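Local structure of neuraminidase (Influenza A virus, 4GDI) at residues S13-V18 with Q335-W340; C202-N207 with F323-G328; N206-C211 with R226-L231. The protein forms a homotetrameric, neuraminidase-like beta-propeller on the viral surface and may cleave terminal sialic acid, although its putative active site has diverged. All blocks are in the same frame, centred on the assembly; numbering follows the deposited sequence.

Contact 1. Residues S13-V18 with Q335-W340; sequences SQMCEV and QRICFW. With NO3 (nitrate ion), chain V.
Q335 lies against M15 and is held by backbone bonds to the residues on either side of M15. Its N-H points almost straight at Q14 O, with Q335 N and Q14 O 2.7 Å apart, and its carbonyl receives C16 N at 2.9 Å from Q335 O; that second donor stands above the carbonyl plane, tilted 36° out of it. The two bonds make a single bridge between stretches that are otherwise irregular. The sulfur of C16 comes down on the same carbonyl, C16 SG lying 3.5 Å from Q335 O, and also reaches the side chain of R336, with C16 SG and R336 CG 3.9 Å apart. A chi1 of -61° sets SG beside its own backbone N, from where it forms a disulfide with C334, next in sequence to Q335.

Beside this polar core, M15 brings its CG within 3.6 Å of Q335 O, and its sulfur touches I337 at 4.2 Å between M15 SD and I337 CG2. The same methyl meets V18, whose side chain crosses that of I337 at about a right angle, V18 CG2 to I337 CG2 being 4.0 Å.

A second shell fixes the Q335 strip. The Q335 chain bends at chi2, and NE2 donates to R336 O and to P326 O, while OE1 accepts from K12 N. R336 turns away from the 13-18 loop: NE pairs with D329, and NH1 and NH2 both donate to nitrate O1, the ion, probably from crystallisation, also being bound by V133 N of a second subunit.

The loop leads into strand 20-25, an outermost strand of the sheet containing 338-346, so this junction is consistent with the velcro-like closure of a neuraminidase beta-propeller.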
loop_
_atom_site.group_PDB
_atom_site.type_symbol
_atom_site.label_atom_id
_atom_site.label_comp_id
_atom_site.label_asym_id
_atom_site.label_seq_id
_atom_site.Cartn_x
_atom_site.Cartn_y
_atom_site.Cartn_z
ATOM N N SER A 13 -33.800 3.079 -8.522
ATOM C CA SER A 13 -35.060 3.723 -8.893
ATOM C C SER A 13 -35.882 4.234 -7.716
ATOM O O SER A 13 -36.691 5.138 -7.866
ATOM C CB SER A 13 -35.909 2.774 -9.756
ATOM O OG SER A 13 -36.229 1.584 -9.050
ATOM N N GLN A 14 -35.695 3.656 -6.541
ATOM C CA GLN A 14 -36.400 4.147 -5.371
ATOM C C GLN A 14 -35.464 4.102 -4.177
ATOM O O GLN A 14 -34.573 3.269 -4.118
ATOM C CB GLN A 14 -37.638 3.291 -5.088
ATOM C CG GLN A 14 -38.676 3.289 -6.210
ATOM C CD GLN A 14 -39.317 4.657 -6.425
ATOM O OE1 GLN A 14 -39.391 5.474 -5.504
ATOM N NE2 GLN A 14 -39.778 4.912 -7.650
ATOM N N MET A 15 -35.675 5.005 -3.234
ATOM C CA MET A 15 -34.906 5.001 -2.002
ATOM C C MET A 15 -35.366 3.865 -1.114
ATOM O O MET A 15 -36.553 3.574 -1.051
ATOM C CB MET A 15 -35.095 6.315 -1.261
ATOM C CG MET A 15 -34.245 6.388 0.019
ATOM S SD MET A 15 -34.208 8.027 0.778
ATOM C CE MET A 15 -33.192 8.892 -0.436
ATOM N N CYS A 16 -34.431 3.226 -0.420
ATOM C CA CYS A 16 -34.792 2.192 0.540
ATOM C C CYS A 16 -35.652 2.806 1.637
ATOM O O CYS A 16 -35.485 3.977 1.986
ATOM C CB CYS A 16 -33.540 1.551 1.143
ATOM S SG CYS A 16 -32.459 0.746 -0.056
ATOM N N GLU A 17 -36.587 2.031 2.172
ATOM C CA GLU A 17 -37.322 2.477 3.351
ATOM C C GLU A 17 -36.325 2.620 4.494
ATOM O O GLU A 17 -35.474 1.745 4.686
ATOM C CB GLU A 17 -38.396 1.468 3.743
ATOM C CG GLU A 17 -39.690 1.573 2.957
ATOM C CD GLU A 17 -40.901 1.265 3.822
ATOM O OE1 GLU A 17 -41.119 0.073 4.139
ATOM O OE2 GLU A 17 -41.618 2.220 4.201
ATOM N N VAL A 18 -36.420 3.708 5.249
ATOM C CA VAL A 18 -35.516 3.900 6.388
ATOM C C VAL A 18 -36.260 3.864 7.715
ATOM O O VAL A 18 -37.069 4.745 7.999
ATOM C CB VAL A 18 -34.756 5.222 6.292
ATOM C CG1 VAL A 18 -33.919 5.447 7.562
ATOM C CG2 VAL A 18 -33.889 5.254 5.051
ATOM N N GLN A 335 -32.118 2.298 -3.362
ATOM C CA GLN A 335 -30.990 3.197 -3.179
ATOM C C GLN A 335 -30.791 3.498 -1.688
ATOM O O GLN A 335 -31.696 3.987 -1.003
ATOM C CB GLN A 335 -31.203 4.478 -3.986
ATOM C CG GLN A 335 -30.131 5.523 -3.798
ATOM C CD GLN A 335 -28.793 5.045 -4.263
ATOM O OE1 GLN A 335 -28.634 4.647 -5.417
ATOM N NE2 GLN A 335 -27.807 5.074 -3.369
ATOM N N ARG A 336 -29.609 3.204 -1.176
ATOM C CA ARG A 336 -29.333 3.475 0.232
ATOM C C ARG A 336 -28.941 4.936 0.448
ATOM O O ARG A 336 -28.444 5.612 -0.460
ATOM C CB ARG A 336 -28.230 2.548 0.762
ATOM C CG ARG A 336 -28.661 1.089 0.935
ATOM C CD ARG A 336 -27.698 0.334 1.850
ATOM N NE ARG A 336 -26.331 0.292 1.314
ATOM C CZ ARG A 336 -25.231 0.328 2.052
ATOM N NH1 ARG A 336 -25.313 0.410 3.384
ATOM N NH2 ARG A 336 -24.042 0.282 1.469
ATOM N N ILE A 337 -29.133 5.401 1.678
ATOM C CA ILE A 337 -28.745 6.760 2.057
ATOM C C ILE A 337 -27.953 6.684 3.356
ATOM O O ILE A 337 -28.284 5.902 4.265
ATOM C CB ILE A 337 -29.982 7.701 2.207
ATOM C CG1 ILE A 337 -29.547 9.140 2.506
ATOM C CG2 ILE A 337 -30.928 7.213 3.283
ATOM C CD1 ILE A 337 -28.711 9.765 1.408
ATOM N N CYS A 338 -26.883 7.466 3.433
ATOM C CA CYS A 338 -26.035 7.453 4.619
ATOM C C CYS A 338 -25.730 8.887 5.004
ATOM O O CYS A 338 -25.983 9.815 4.234
ATOM C CB CYS A 338 -24.717 6.713 4.337
ATOM S SG CYS A 338 -24.840 5.005 3.733
ATOM N N PHE A 339 -25.190 9.086 6.200
ATOM C CA PHE A 339 -24.684 10.402 6.526
ATOM C C PHE A 339 -23.355 10.280 7.233
ATOM O O PHE A 339 -23.026 9.230 7.794
ATOM C CB PHE A 339 -25.701 11.214 7.349
ATOM C CG PHE A 339 -26.000 10.641 8.720
ATOM C CD1 PHE A 339 -25.239 10.996 9.818
ATOM C CD2 PHE A 339 -27.074 9.785 8.908
ATOM C CE1 PHE A 339 -25.524 10.479 11.076
ATOM C CE2 PHE A 339 -27.369 9.264 10.162
ATOM C CZ PHE A 339 -26.591 9.620 11.249
ATOM N N TRP A 340 -22.561 11.344 7.158
ATOM C CA TRP A 340 -21.327 11.417 7.914
ATOM C C TRP A 340 -21.547 12.428 9.043
ATOM O O TRP A 340 -22.394 13.329 8.933
ATOM C CB TRP A 340 -20.134 11.798 7.015
ATOM C CG TRP A 340 -20.364 13.021 6.121
ATOM C CD1 TRP A 340 -20.707 13.018 4.799
ATOM C CD2 TRP A 340 -20.261 14.402 6.501
ATOM N NE1 TRP A 340 -20.828 14.302 4.335
ATOM C CE2 TRP A 340 -20.558 15.173 5.363
ATOM C CE3 TRP A 340 -19.946 15.061 7.697
ATOM C CZ2 TRP A 340 -20.554 16.568 5.383
ATOM C CZ3 TRP A 340 -19.945 16.433 7.711
ATOM C CH2 TRP A 340 -20.244 17.174 6.570
HETATM N N NO3 V . -21.808 0.081 4.278
HETATM O O1 NO3 V . -22.498 1.223 3.865
HETATM O O2 NO3 V . -20.733 0.166 5.176
HETATM O O3 NO3 V . -22.189 -1.170 3.814
#

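Contact 2. Residues C202-N207 with F323-G328; sequences CYTINN and FFQPKG
Y203 drives the edge of its ring into the face of F323, a T-shaped pair with centroids 4.7 Å apart and planes at 73°. Y203 CD1 sits over the centre of the F323 ring. The tyrosine ring gets there through a chi1 of 62°, which holds CG in the crowded position between its backbone N and carbonyl carbon. F323 instead keeps CG beside its backbone N, and its CB rests on the backbone carbonyl of C202 across the contact, 3.4 Å from C202 O.

Q325 carries the polar half. Its chain runs extended beyond CG (chi2 177°) and brings the terminal amide to the backbone of T204, whose N and O it engages together: Q325 NE2 donates to T204 O at 2.8 Å, and T204 N donates to Q325 OE1 at 3.0 Å. T204 O lies close to the plane of the glutamine amide, whereas T204 N stands well above the plane of the side-chain carbonyl. The glutamine amide thus bonds the backbone of an outermost strand of its sheet. Y203 CB packs on the amide carbon, 3.7 Å from Q325 CD, and T204 CG2 lies 3.4 Å from Q325 OE1.

Further out, Y203 OH binds E274 and Q325 N binds E151. The contact joins strand 200-205, backed by strand 208-214 and flanked by 153-155, to the end of strand 317-324, whose sheet neighbour is 338-346.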
loop_
_atom_site.group_PDB
_atom_site.type_symbol
_atom_site.label_atom_id
_atom_site.label_comp_id
_atom_site.label_asym_id
_atom_site.label_seq_id
_atom_site.Cartn_x
_atom_site.Cartn_y
_atom_site.Cartn_z
ATOM N N CYS A 202 -26.247 17.196 -0.013
ATOM C CA CYS A 202 -27.254 16.775 -0.988
ATOM C C CYS A 202 -27.242 15.268 -1.231
ATOM O O CYS A 202 -26.252 14.584 -0.942
ATOM C CB CYS A 202 -26.978 17.442 -2.345
ATOM S SG CYS A 202 -26.758 19.246 -2.384
ATOM N N TYR A 203 -28.340 14.770 -1.795
ATOM C CA TYR A 203 -28.417 13.399 -2.281
ATOM C C TYR A 203 -29.308 13.434 -3.509
ATOM O O TYR A 203 -29.928 14.462 -3.796
ATOM C CB TYR A 203 -28.960 12.438 -1.219
ATOM C CG TYR A 203 -30.362 12.751 -0.784
ATOM C CD1 TYR A 203 -30.601 13.648 0.255
ATOM C CD2 TYR A 203 -31.453 12.155 -1.407
ATOM C CE1 TYR A 203 -31.892 13.944 0.666
ATOM C CE2 TYR A 203 -32.752 12.439 -1.001
ATOM C CZ TYR A 203 -32.958 13.339 0.033
ATOM O OH TYR A 203 -34.232 13.631 0.427
ATOM N N THR A 204 -29.344 12.335 -4.257
ATOM C CA THR A 204 -30.200 12.261 -5.430
ATOM C C THR A 204 -31.092 11.016 -5.419
ATOM O O THR A 204 -30.695 9.946 -4.956
ATOM C CB THR A 204 -29.385 12.279 -6.725
ATOM O OG1 THR A 204 -30.284 12.264 -7.842
ATOM C CG2 THR A 204 -28.465 11.080 -6.795
ATOM N N ILE A 205 -32.311 11.182 -5.916
ATOM C CA ILE A 205 -33.259 10.076 -6.032
ATOM C C ILE A 205 -34.312 10.422 -7.079
ATOM O O ILE A 205 -34.719 11.582 -7.178
ATOM C CB ILE A 205 -33.958 9.781 -4.689
ATOM C CG1 ILE A 205 -34.652 8.412 -4.728
ATOM C CG2 ILE A 205 -34.971 10.868 -4.354
ATOM C CD1 ILE A 205 -33.703 7.240 -4.952
ATOM N N ASN A 206 -34.775 9.402 -7.811
ATOM C CA ASN A 206 -35.512 9.557 -9.083
ATOM C C ASN A 206 -35.317 10.896 -9.801
ATOM O O ASN A 206 -36.236 11.707 -9.879
ATOM C CB ASN A 206 -37.023 9.234 -8.962
ATOM C CG ASN A 206 -37.535 9.233 -7.534
ATOM O OD1 ASN A 206 -37.508 10.259 -6.852
ATOM N ND2 ASN A 206 -38.057 8.081 -7.090
ATOM N N ASN A 207 -34.111 11.106 -10.326
ATOM C CA ASN A 207 -33.783 12.295 -11.126
ATOM C C ASN A 207 -33.972 13.682 -10.456
ATOM O O ASN A 207 -33.943 14.714 -11.129
ATOM C CB ASN A 207 -34.536 12.240 -12.456
ATOM C CG ASN A 207 -34.082 11.075 -13.331
ATOM O OD1 ASN A 207 -33.121 11.192 -14.096
ATOM N ND2 ASN A 207 -34.769 9.941 -13.212
ATOM N N PHE A 323 -24.895 14.276 3.950
ATOM C CA PHE A 323 -25.207 13.045 3.248
ATOM C C PHE A 323 -24.045 12.480 2.459
ATOM O O PHE A 323 -23.190 13.218 1.968
ATOM C CB PHE A 323 -26.315 13.296 2.220
ATOM C CG PHE A 323 -27.627 13.690 2.812
ATOM C CD1 PHE A 323 -28.351 12.794 3.571
ATOM C CD2 PHE A 323 -28.170 14.942 2.539
ATOM C CE1 PHE A 323 -29.569 13.150 4.093
ATOM C CE2 PHE A 323 -29.383 15.303 3.055
ATOM C CZ PHE A 323 -30.091 14.398 3.824
ATOM N N PHE A 324 -24.039 11.162 2.313
ATOM C CA PHE A 324 -23.364 10.534 1.173
ATOM C C PHE A 324 -24.162 9.310 0.732
ATOM O O PHE A 324 -24.971 8.770 1.497
ATOM C CB PHE A 324 -21.912 10.156 1.476
ATOM C CG PHE A 324 -21.749 8.960 2.397
ATOM C CD1 PHE A 324 -21.734 9.117 3.772
ATOM C CD2 PHE A 324 -21.543 7.690 1.871
ATOM C CE1 PHE A 324 -21.541 8.021 4.616
ATOM C CE2 PHE A 324 -21.361 6.584 2.698
ATOM C CZ PHE A 324 -21.349 6.749 4.077
ATOM N N GLN A 325 -23.966 8.900 -0.512
ATOM C CA GLN A 325 -24.706 7.759 -1.043
ATOM C C GLN A 325 -23.757 6.678 -1.542
ATOM O O GLN A 325 -22.887 6.945 -2.374
ATOM C CB GLN A 325 -25.636 8.184 -2.188
ATOM C CG GLN A 325 -26.807 9.047 -1.759
ATOM C CD GLN A 325 -27.648 9.486 -2.946
ATOM O OE1 GLN A 325 -27.204 10.289 -3.774
ATOM N NE2 GLN A 325 -28.842 8.940 -3.053
ATOM N N PRO A 326 -23.927 5.452 -1.030
ATOM C CA PRO A 326 -23.212 4.308 -1.601
ATOM C C PRO A 326 -23.592 4.187 -3.069
ATOM O O PRO A 326 -24.744 4.436 -3.405
ATOM C CB PRO A 326 -23.762 3.111 -0.822
ATOM C CG PRO A 326 -24.391 3.683 0.409
ATOM C CD PRO A 326 -24.855 5.062 0.044
ATOM N N LYS A 327 -22.654 3.836 -3.935
ATOM C CA LYS A 327 -22.949 3.839 -5.353
ATOM C C LYS A 327 -22.798 2.480 -6.014
ATOM O O LYS A 327 -23.170 2.317 -7.174
ATOM C CB LYS A 327 -22.078 4.874 -6.064
ATOM C CG LYS A 327 -22.473 6.305 -5.704
ATOM C CD LYS A 327 -21.785 7.347 -6.570
ATOM C CE LYS A 327 -22.273 8.741 -6.173
ATOM N NZ LYS A 327 -21.468 9.797 -6.811
ATOM N N GLY A 328 -22.277 1.506 -5.283
ATOM C CA GLY A 328 -21.983 0.207 -5.874
ATOM C C GLY A 328 -22.680 -0.982 -5.246
ATOM O O GLY A 328 -22.211 -2.102 -5.399
#

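Contact 3. Residues N206-C211 with R226-L231; sequences NNLIKC and RFTKEL
R226 meets K210 through their CG methylenes, with R226 CG 4.2 Å from K210 CG, in a non-hydrogen-bonded antiparallel pair. Their like-charged ends stay apart and are answered by acids outside the pair: the guanidinium by D273 and E301, the lysine by E274.

F227 is the hydrogen-bonded partner of I209. F227 N reaches I209 O and I209 N reaches F227 O, each at 2.8 Å and both nearly along the C=O axis. With CG lodged between the backbone N and carbonyl carbon (chi1 71°), the ring turns one face to the isoleucine. I209 CB stands 3.5 Å from the ring centroid in a CH-pi contact over that face, and I209 CG2 presses closely on the rim, 3.2 Å from F227 CZ. At the ring edge sits the sulfur of C211, with C211 SG 3.9 Å from F227 CE2.

These pairs belong to the hairpin of strands 208-214 and 224-228, the two middle strands of a four-stranded propeller blade; the loop linking them carries the calcium ligands N215 and D219.

T228 touches L208 methyl to methyl, CG2 to CD2. Its OG1 accepts from E230 N, an ST turn within the type I turn T228-L231, where L231 N bonds T228 O.

K229 passes its CD near N207 OD1 before NZ pairs with E156, and E230 reaches R186 by a salt bridge.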
loop_
_atom_site.group_PDB
_atom_site.type_symbol
_atom_site.label_atom_id
_atom_site.label_comp_id
_atom_site.label_asym_id
_atom_site.label_seq_id
_atom_site.Cartn_x
_atom_site.Cartn_y
_atom_site.Cartn_z
ATOM N N ASN A 206 -34.775 9.402 -7.811
ATOM C CA ASN A 206 -35.512 9.557 -9.083
ATOM C C ASN A 206 -35.317 10.896 -9.801
ATOM O O ASN A 206 -36.236 11.707 -9.879
ATOM C CB ASN A 206 -37.023 9.234 -8.962
ATOM C CG ASN A 206 -37.535 9.233 -7.534
ATOM O OD1 ASN A 206 -37.508 10.259 -6.852
ATOM N ND2 ASN A 206 -38.057 8.081 -7.090
ATOM N N ASN A 207 -34.111 11.106 -10.326
ATOM C CA ASN A 207 -33.783 12.295 -11.126
ATOM C C ASN A 207 -33.972 13.682 -10.456
ATOM O O ASN A 207 -33.943 14.714 -11.129
ATOM C CB ASN A 207 -34.536 12.240 -12.456
ATOM C CG ASN A 207 -34.082 11.075 -13.331
ATOM O OD1 ASN A 207 -33.121 11.192 -14.096
ATOM N ND2 ASN A 207 -34.769 9.941 -13.212
ATOM N N LEU A 208 -34.133 13.699 -9.136
ATOM C CA LEU A 208 -34.181 14.943 -8.369
ATOM C C LEU A 208 -32.936 15.064 -7.511
ATOM O O LEU A 208 -32.353 14.058 -7.114
ATOM C CB LEU A 208 -35.387 14.947 -7.430
ATOM C CG LEU A 208 -36.752 15.000 -8.109
ATOM C CD1 LEU A 208 -37.856 14.999 -7.065
ATOM C CD2 LEU A 208 -36.834 16.238 -8.981
ATOM N N ILE A 209 -32.537 16.294 -7.226
ATOM C CA ILE A 209 -31.440 16.540 -6.315
ATOM C C ILE A 209 -32.081 17.274 -5.140
ATOM O O ILE A 209 -32.826 18.227 -5.336
ATOM C CB ILE A 209 -30.323 17.405 -6.944
ATOM C CG1 ILE A 209 -29.761 16.772 -8.236
ATOM C CG2 ILE A 209 -29.175 17.627 -5.926
ATOM C CD1 ILE A 209 -30.650 16.935 -9.456
ATOM N N LYS A 210 -31.821 16.802 -3.930
ATOM C CA LYS A 210 -32.356 17.427 -2.744
ATOM C C LYS A 210 -31.208 17.774 -1.816
ATOM O O LYS A 210 -30.361 16.919 -1.542
ATOM C CB LYS A 210 -33.322 16.459 -2.068
ATOM C CG LYS A 210 -34.578 16.234 -2.902
ATOM C CD LYS A 210 -35.504 15.249 -2.260
ATOM C CE LYS A 210 -36.583 14.792 -3.234
ATOM N NZ LYS A 210 -37.383 13.726 -2.584
ATOM N N CYS A 211 -31.177 19.021 -1.340
ATOM C CA CYS A 211 -30.072 19.505 -0.521
ATOM C C CYS A 211 -30.592 20.200 0.739
ATOM O O CYS A 211 -31.645 20.837 0.727
ATOM C CB CYS A 211 -29.243 20.532 -1.289
ATOM S SG CYS A 211 -28.609 20.010 -2.858
ATOM N N ARG A 226 -34.787 21.724 -3.530
ATOM C CA ARG A 226 -35.116 20.601 -4.396
ATOM C C ARG A 226 -34.946 21.094 -5.809
ATOM O O ARG A 226 -35.489 22.143 -6.162
ATOM C CB ARG A 226 -36.576 20.176 -4.209
ATOM C CG ARG A 226 -36.919 19.716 -2.796
ATOM C CD ARG A 226 -38.395 19.931 -2.511
ATOM N NE ARG A 226 -38.760 19.492 -1.170
ATOM C CZ ARG A 226 -39.952 19.688 -0.625
ATOM N NH1 ARG A 226 -40.895 20.343 -1.292
ATOM N NH2 ARG A 226 -40.203 19.232 0.592
ATOM N N PHE A 227 -34.192 20.366 -6.620
ATOM C CA PHE A 227 -34.027 20.769 -8.004
ATOM C C PHE A 227 -33.884 19.590 -8.951
ATOM O O PHE A 227 -33.644 18.469 -8.518
ATOM C CB PHE A 227 -32.888 21.793 -8.151
ATOM C CG PHE A 227 -31.494 21.246 -7.953
ATOM C CD1 PHE A 227 -30.759 20.778 -9.033
ATOM C CD2 PHE A 227 -30.877 21.292 -6.706
ATOM C CE1 PHE A 227 -29.462 20.322 -8.869
ATOM C CE2 PHE A 227 -29.575 20.844 -6.538
ATOM C CZ PHE A 227 -28.863 20.361 -7.621
ATOM N N THR A 228 -34.109 19.853 -10.234
ATOM C CA THR A 228 -34.073 18.831 -11.268
ATOM C C THR A 228 -32.781 18.902 -12.078
ATOM O O THR A 228 -31.992 19.859 -11.961
ATOM C CB THR A 228 -35.240 18.980 -12.254
ATOM O OG1 THR A 228 -35.036 20.141 -13.076
ATOM C CG2 THR A 228 -36.593 19.104 -11.524
ATOM N N LYS A 229 -32.577 17.889 -12.910
ATOM C CA LYS A 229 -31.483 17.878 -13.868
ATOM C C LYS A 229 -31.525 19.086 -14.795
ATOM O O LYS A 229 -30.521 19.436 -15.385
ATOM C CB LYS A 229 -31.544 16.612 -14.728
ATOM C CG LYS A 229 -30.777 15.438 -14.182
ATOM C CD LYS A 229 -30.693 14.331 -15.229
ATOM C CE LYS A 229 -29.415 14.437 -16.057
ATOM N NZ LYS A 229 -29.486 13.618 -17.295
ATOM N N GLU A 230 -32.693 19.703 -14.948
ATOM C CA GLU A 230 -32.839 20.863 -15.830
ATOM C C GLU A 230 -32.689 22.200 -15.086
ATOM O O GLU A 230 -32.885 23.268 -15.666
ATOM C CB GLU A 230 -34.199 20.809 -16.522
ATOM C CG GLU A 230 -34.403 19.534 -17.347
ATOM C CD GLU A 230 -33.297 19.299 -18.391
ATOM O OE1 GLU A 230 -32.687 20.281 -18.909
ATOM O OE2 GLU A 230 -33.032 18.112 -18.680
ATOM N N LEU A 231 -32.343 22.122 -13.803
ATOM C CA LEU A 231 -32.096 23.292 -12.950
ATOM C C LEU A 231 -33.354 24.051 -12.579
ATOM O O LEU A 231 -33.278 25.179 -12.106
ATOM C CB LEU A 231 -31.067 24.244 -13.554
ATOM C CG LEU A 231 -29.724 23.563 -13.848
ATOM C CD1 LEU A 231 -28.656 24.576 -14.257
ATOM C CD2 LEU A 231 -29.249 22.754 -12.657
#

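In the fold
Contacts 1 and 2 are closest, their centres about 7 Å apart, and meet through neighbouring strands 317-324 and 338-346 of one sheet, where C338 N bonds F324 O. Contacts 2 and 3 are about 11 Å apart and share N206 and N207, the turn between adjacent strands 200-205 and 208-214, whose C202-C211 disulfide ties them together. Contacts 1 and 3 are about 16 Å apart. In sequence, contacts 2 and 3 are both nested inside the loop closed by contact 1. Contact 3 thus holds within one blade, contact 2 joins that blade to the sheet of 317-324 and 338-346, and contact 1 brings the chain's N-terminal region to that same sheet.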